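Local coordinates for catalase-3 (Neurospora crassa, PDB 4AJ9) that breaks down hydrogen peroxide to water and oxygen with the help of heme, protecting cells from peroxide damage, at the interface of chains A and B. Residues are numbered along the deposited sequence; one frame, centred on the assembly and turned at random. Chains: chain A/B, Catalase-3.

Contact 1: the interface of chains A and B. Residues chain A 63, 351, 354-355, 358; chain B 51, 54-57.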
# COMPACT_ATOMS: atom_id res chain seq x y z
N VAL A 63 -13.11 -1.42 -9.26
CA VAL A 63 -14.25 -1.52 -8.38
C VAL A 63 -15.54 -1.83 -9.18
O VAL A 63 -16.41 -2.56 -8.72
CB VAL A 63 -14.38 -0.28 -7.46
CG1 VAL A 63 -14.78 0.97 -8.26
CG2 VAL A 63 -15.36 -0.55 -6.33
N SER A 351 -14.13 10.52 -8.25
CA SER A 351 -14.03 9.08 -8.01
C SER A 351 -12.88 8.40 -8.76
O SER A 351 -12.17 7.56 -8.20
CB SER A 351 -15.37 8.41 -8.34
OG SER A 351 -15.30 7.01 -8.18
N ASP A 354 -9.36 9.32 -7.41
CA ASP A 354 -9.17 8.72 -6.09
C ASP A 354 -8.95 7.20 -6.16
O ASP A 354 -8.07 6.65 -5.49
CB ASP A 354 -10.40 8.98 -5.21
CG ASP A 354 -10.35 8.19 -3.91
OD1 ASP A 354 -9.35 8.33 -3.17
OD2 ASP A 354 -11.30 7.42 -3.65
N THR A 355 -9.77 6.54 -6.96
CA THR A 355 -9.72 5.09 -7.02
C THR A 355 -8.38 4.56 -7.56
O THR A 355 -8.00 3.42 -7.31
CB THR A 355 -10.90 4.51 -7.84
OG1 THR A 355 -11.09 3.14 -7.50
CG2 THR A 355 -10.62 4.61 -9.33
N ASN A 358 -6.12 3.38 -4.93
CA ASN A 358 -6.39 2.02 -4.45
C ASN A 358 -5.76 0.98 -5.36
O ASN A 358 -5.02 0.10 -4.91
CB ASN A 358 -7.90 1.75 -4.34
CG ASN A 358 -8.22 0.44 -3.63
OD1 ASN A 358 -7.87 0.26 -2.48
ND2 ASN A 358 -8.89 -0.49 -4.33
N LEU B 51 -17.90 8.19 -1.15
CA LEU B 51 -17.28 7.68 -2.37
C LEU B 51 -15.85 7.22 -2.16
O LEU B 51 -15.41 6.29 -2.83
CB LEU B 51 -17.37 8.68 -3.54
CG LEU B 51 -18.63 8.52 -4.41
CD1 LEU B 51 -18.60 7.19 -5.16
CD2 LEU B 51 -19.93 8.65 -3.60
N PHE B 54 -16.12 3.66 -1.02
CA PHE B 54 -16.49 2.85 -2.17
C PHE B 54 -15.29 2.66 -3.12
O PHE B 54 -14.95 1.55 -3.52
CB PHE B 54 -17.66 3.50 -2.93
CG PHE B 54 -17.96 2.82 -4.23
CD1 PHE B 54 -18.72 1.66 -4.25
CD2 PHE B 54 -17.44 3.31 -5.42
CE1 PHE B 54 -18.99 1.01 -5.45
CE2 PHE B 54 -17.68 2.67 -6.62
CZ PHE B 54 -18.47 1.51 -6.63
N ASP B 55 -14.65 3.77 -3.47
CA ASP B 55 -13.54 3.75 -4.41
C ASP B 55 -12.44 2.79 -3.94
O ASP B 55 -11.63 2.33 -4.74
CB ASP B 55 -12.93 5.15 -4.52
CG ASP B 55 -13.83 6.16 -5.22
OD1 ASP B 55 -14.82 5.75 -5.88
OD2 ASP B 55 -13.54 7.38 -5.13
N HIS B 56 -12.39 2.52 -2.64
CA HIS B 56 -11.28 1.76 -2.09
C HIS B 56 -11.72 0.40 -1.57
O HIS B 56 -11.03 -0.20 -0.75
CB HIS B 56 -10.59 2.54 -0.97
CG HIS B 56 -9.81 3.72 -1.47
ND1 HIS B 56 -8.45 3.68 -1.65
CD2 HIS B 56 -10.21 4.96 -1.86
CE1 HIS B 56 -8.03 4.85 -2.10
NE2 HIS B 56 -9.08 5.64 -2.25
N GLU B 57 -12.85 -0.10 -2.07
CA GLU B 57 -13.40 -1.36 -1.54
C GLU B 57 -12.55 -2.60 -1.81
O GLU B 57 -12.46 -3.49 -0.96
CB GLU B 57 -14.85 -1.61 -2.01
CG GLU B 57 -15.89 -0.81 -1.21
CD GLU B 57 -17.33 -1.05 -1.67
OE1 GLU B 57 -17.57 -2.01 -2.42
OE2 GLU B 57 -18.21 -0.26 -1.26
O HOH W 1 -8.56 -0.81 0.06
O HOH W 2 -6.62 2.10 -0.43

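Contact 2: the interface of chains A and B. Residues chain A 67, 110, 253, 256, 319; chain B 164-166, 168.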
# COMPACT_ATOMS: atom_id res chain seq x y z
N ARG A 67 -14.12 -6.80 -15.34
CA ARG A 67 -13.98 -7.72 -16.47
C ARG A 67 -13.99 -6.96 -17.80
O ARG A 67 -15.01 -6.38 -18.19
CB ARG A 67 -15.12 -8.74 -16.43
CG ARG A 67 -15.16 -9.73 -17.60
CD ARG A 67 -14.00 -10.70 -17.53
NE ARG A 67 -14.00 -11.58 -18.70
CZ ARG A 67 -13.12 -12.56 -18.91
NH1 ARG A 67 -12.16 -12.80 -18.02
NH2 ARG A 67 -13.22 -13.30 -20.00
N ARG A 110 -13.14 -9.93 -12.07
CA ARG A 110 -12.07 -10.19 -13.04
C ARG A 110 -12.23 -11.35 -14.02
O ARG A 110 -11.83 -11.24 -15.19
CB ARG A 110 -10.73 -10.40 -12.30
CG ARG A 110 -9.81 -9.20 -12.28
CD ARG A 110 -8.43 -9.51 -12.88
NE ARG A 110 -7.68 -10.51 -12.12
CZ ARG A 110 -6.65 -11.20 -12.61
NH1 ARG A 110 -6.27 -11.01 -13.86
NH2 ARG A 110 -6.02 -12.10 -11.85
N ASP A 253 -14.47 -16.23 -22.38
CA ASP A 253 -13.60 -15.24 -23.03
C ASP A 253 -14.10 -14.85 -24.42
O ASP A 253 -13.36 -14.24 -25.20
CB ASP A 253 -12.16 -15.76 -23.14
CG ASP A 253 -11.55 -16.05 -21.79
OD1 ASP A 253 -11.43 -15.11 -20.96
OD2 ASP A 253 -11.18 -17.22 -21.56
N ARG A 256 -13.42 -11.13 -25.53
CA ARG A 256 -12.02 -10.75 -25.60
C ARG A 256 -11.29 -11.51 -26.70
O ARG A 256 -10.43 -10.94 -27.36
CB ARG A 256 -11.32 -10.80 -24.23
CG ARG A 256 -11.04 -12.14 -23.66
CD ARG A 256 -10.15 -11.96 -22.40
NE ARG A 256 -10.76 -11.07 -21.41
CZ ARG A 256 -10.29 -10.87 -20.18
NH1 ARG A 256 -9.19 -11.51 -19.79
NH2 ARG A 256 -10.91 -10.05 -19.34
N TYR A 319 -0.94 -8.15 -21.49
CA TYR A 319 -2.27 -7.74 -21.02
C TYR A 319 -2.19 -6.97 -19.69
O TYR A 319 -2.75 -5.89 -19.57
CB TYR A 319 -3.18 -8.96 -20.89
CG TYR A 319 -4.58 -8.65 -20.39
CD1 TYR A 319 -4.83 -8.41 -19.04
CD2 TYR A 319 -5.65 -8.64 -21.27
CE1 TYR A 319 -6.10 -8.13 -18.59
CE2 TYR A 319 -6.94 -8.38 -20.83
CZ TYR A 319 -7.16 -8.12 -19.48
OH TYR A 319 -8.45 -7.86 -19.05
N ASN B 164 -3.08 -12.03 -24.10
CA ASN B 164 -4.50 -11.71 -24.24
C ASN B 164 -5.36 -12.06 -23.03
O ASN B 164 -6.57 -11.83 -23.04
CB ASN B 164 -5.10 -12.36 -25.50
CG ASN B 164 -5.05 -13.88 -25.47
OD1 ASN B 164 -4.67 -14.48 -24.47
ND2 ASN B 164 -5.41 -14.50 -26.58
N GLU B 165 -4.73 -12.64 -22.02
CA GLU B 165 -5.43 -13.13 -20.82
C GLU B 165 -6.58 -14.08 -21.15
O GLU B 165 -7.69 -13.95 -20.64
CB GLU B 165 -5.89 -12.00 -19.90
CG GLU B 165 -5.89 -12.47 -18.43
CD GLU B 165 -6.39 -11.44 -17.45
OE1 GLU B 165 -7.54 -10.97 -17.59
OE2 GLU B 165 -5.63 -11.12 -16.52
N VAL B 166 -6.27 -15.05 -22.01
CA VAL B 166 -7.18 -16.13 -22.36
C VAL B 166 -6.38 -17.43 -22.20
O VAL B 166 -5.22 -17.46 -22.56
CB VAL B 166 -7.63 -16.00 -23.83
CG1 VAL B 166 -8.53 -17.15 -24.24
CG2 VAL B 166 -8.35 -14.67 -24.06
N GLN B 168 -9.78 -18.24 -19.32
CA GLN B 168 -10.12 -18.17 -17.91
C GLN B 168 -10.34 -19.55 -17.30
O GLN B 168 -11.06 -20.39 -17.87
CB GLN B 168 -11.40 -17.33 -17.73
CG GLN B 168 -11.81 -17.03 -16.26
CD GLN B 168 -10.74 -16.30 -15.43
OE1 GLN B 168 -10.59 -16.58 -14.25
NE2 GLN B 168 -10.02 -15.36 -16.05
O HOH W 3 -9.94 -14.71 -18.94

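Contact 1: the interface of chains A and B
B:Asp55 and B:His56, the last residue of helix 45-55 and the one just after it, lie across a row of polar side chains from chain A. They meet in A:Asp354, one on each of its carboxylate oxygens, while A:Ser351 and A:Thr355 serve B:Asp55 and A:Asn358 lies by B:His56. The A:Ser351 hydroxyl OG donates to B:Asp55 OD1 at 2.7 Å, on the syn side but well out of the carboxylate plane. The other oxygen, B:Asp55 OD2, lies 2.7 Å from A:Asp354 OD2, the two carboxylate planes being turned about 45° apart; one of them may carry a proton, which the structure alone does not show. Meanwhile the backbone O of B:Asp55 takes a bond from A:Thr355 OG1 at 2.9 Å, on a lone pair in the carbonyl plane.

The imidazole of B:His56 reaches the other oxygen of the same carboxylate. Its NE2 donates almost straight to A:Asp354 OD1 at 2.9 Å; the acceptor sits exactly at the ring edge, whereas the N-H comes in from above the carboxylate plane. With CG anti to the backbone N (chi1 -171°), A:Asn358 lays its CB and amide alongside the imidazole, the two planes steeply turned; CB lies 3.4 Å from B:His56 ND1. Two waters close the gap, linking A:Asn358 OD1 to ND1 and to the backbone O of B:His56. An alanine in place of B:His56 would probably leave A:Asp354 OD1 without its donor and one of the waters without its imidazole partner.

To one side, A:Val63 CG2 rests over the rim of one face of the B:Phe54 ring, 3.7 Å from CZ, an apolar border to the polar row.

A:Ser351, A:Asp354, A:Thr355 and A:Asn358 lie along helix 343-360, which also carries A:Tyr352, the axial heme ligand. The neighbouring subunit thus probably helps to brace the proximal helix, while A:Val63 stands two residues before the distal histidine, A:His65.

Contact 2: the interface of chains A and B
B:Glu165 meets A:Arg256 and A:Arg110 by an unusual backbone and a straight side chain: its phi and psi are both positive, as in a left-handed turn, and beyond CG the chain is extended (chi2 -178°), carrying the carboxylate into the arginines of chain A. A:Arg256 answers with CG placed between the backbone N and carbonyl carbon (chi1 72°) and a bend at chi3 that turns its guanidinium back toward the loop.

The two flat groups then lie nearly coplanar. NH1 of A:Arg256 gives a bond to the anti lone pair of B:Glu165 OE1 at 2.8 Å and another to the backbone O of B:Glu165 at 3.0 Å, so that one nitrogen holds both ends of the residue. A:Arg110 reaches the other oxygen from the far side, its NH1 2.7 Å from B:Glu165 OE2; this is a salt bridge without a hydrogen bond, as the N-H points elsewhere. Beneath the chain, A:Tyr319 offers the face of its ring to B:Glu165 CB, which sits over the ring centre at 3.6 Å from the centroid, a CH-pi contact that should steady the glutamate.

A second cluster lies beside it. The backbone N of B:Gln168 donates to the syn lone pair of A:Asp253 OD2 at 2.8 Å. OD1 of A:Asp253 is held by A:Arg67 NH2, at 2.7 Å, a second-shell salt bridge that probably helps to hold the carboxylate in place for the B:Gln168 N-H. The A:Arg67 guanidinium lies over one face of that of A:Arg256, offset toward its rim, with A:Tyr319 CE2 at the opposite face; the charge of both arginines is probably eased by the nearby carboxylates. Water 3 joins A:Arg67, A:Asp253, the backbone O of B:Glu165 and B:Gln168 NE2 into one network, while B:Val166 CG2 packs along the aliphatic part of A:Arg256, 3.6 Å from CD.

A charged pocket built from loops and the starts of two helices in chain A receives the loop 164-168 of chain B, a joint that probably helps to lock the catalase assembly.

Contact 1 and contact 2 are centred about 23 Å apart on the same two-fold interface, share no residue, and recur with the chains exchanged. On chain A they are joined through a short segment: A:Val63 belongs to contact 1 and A:Arg67 to contact 2, with the catalytic A:His65 between them. The centre of contact 1 is about 12 Å from A:His65. The centre of contact 2 is about 11 Å from A:His65. Chain B supplies separate pieces, the end of helix 45-55 and the loop at 164-168. Subunit association may therefore help to keep the active-site segment in place within the tetramer.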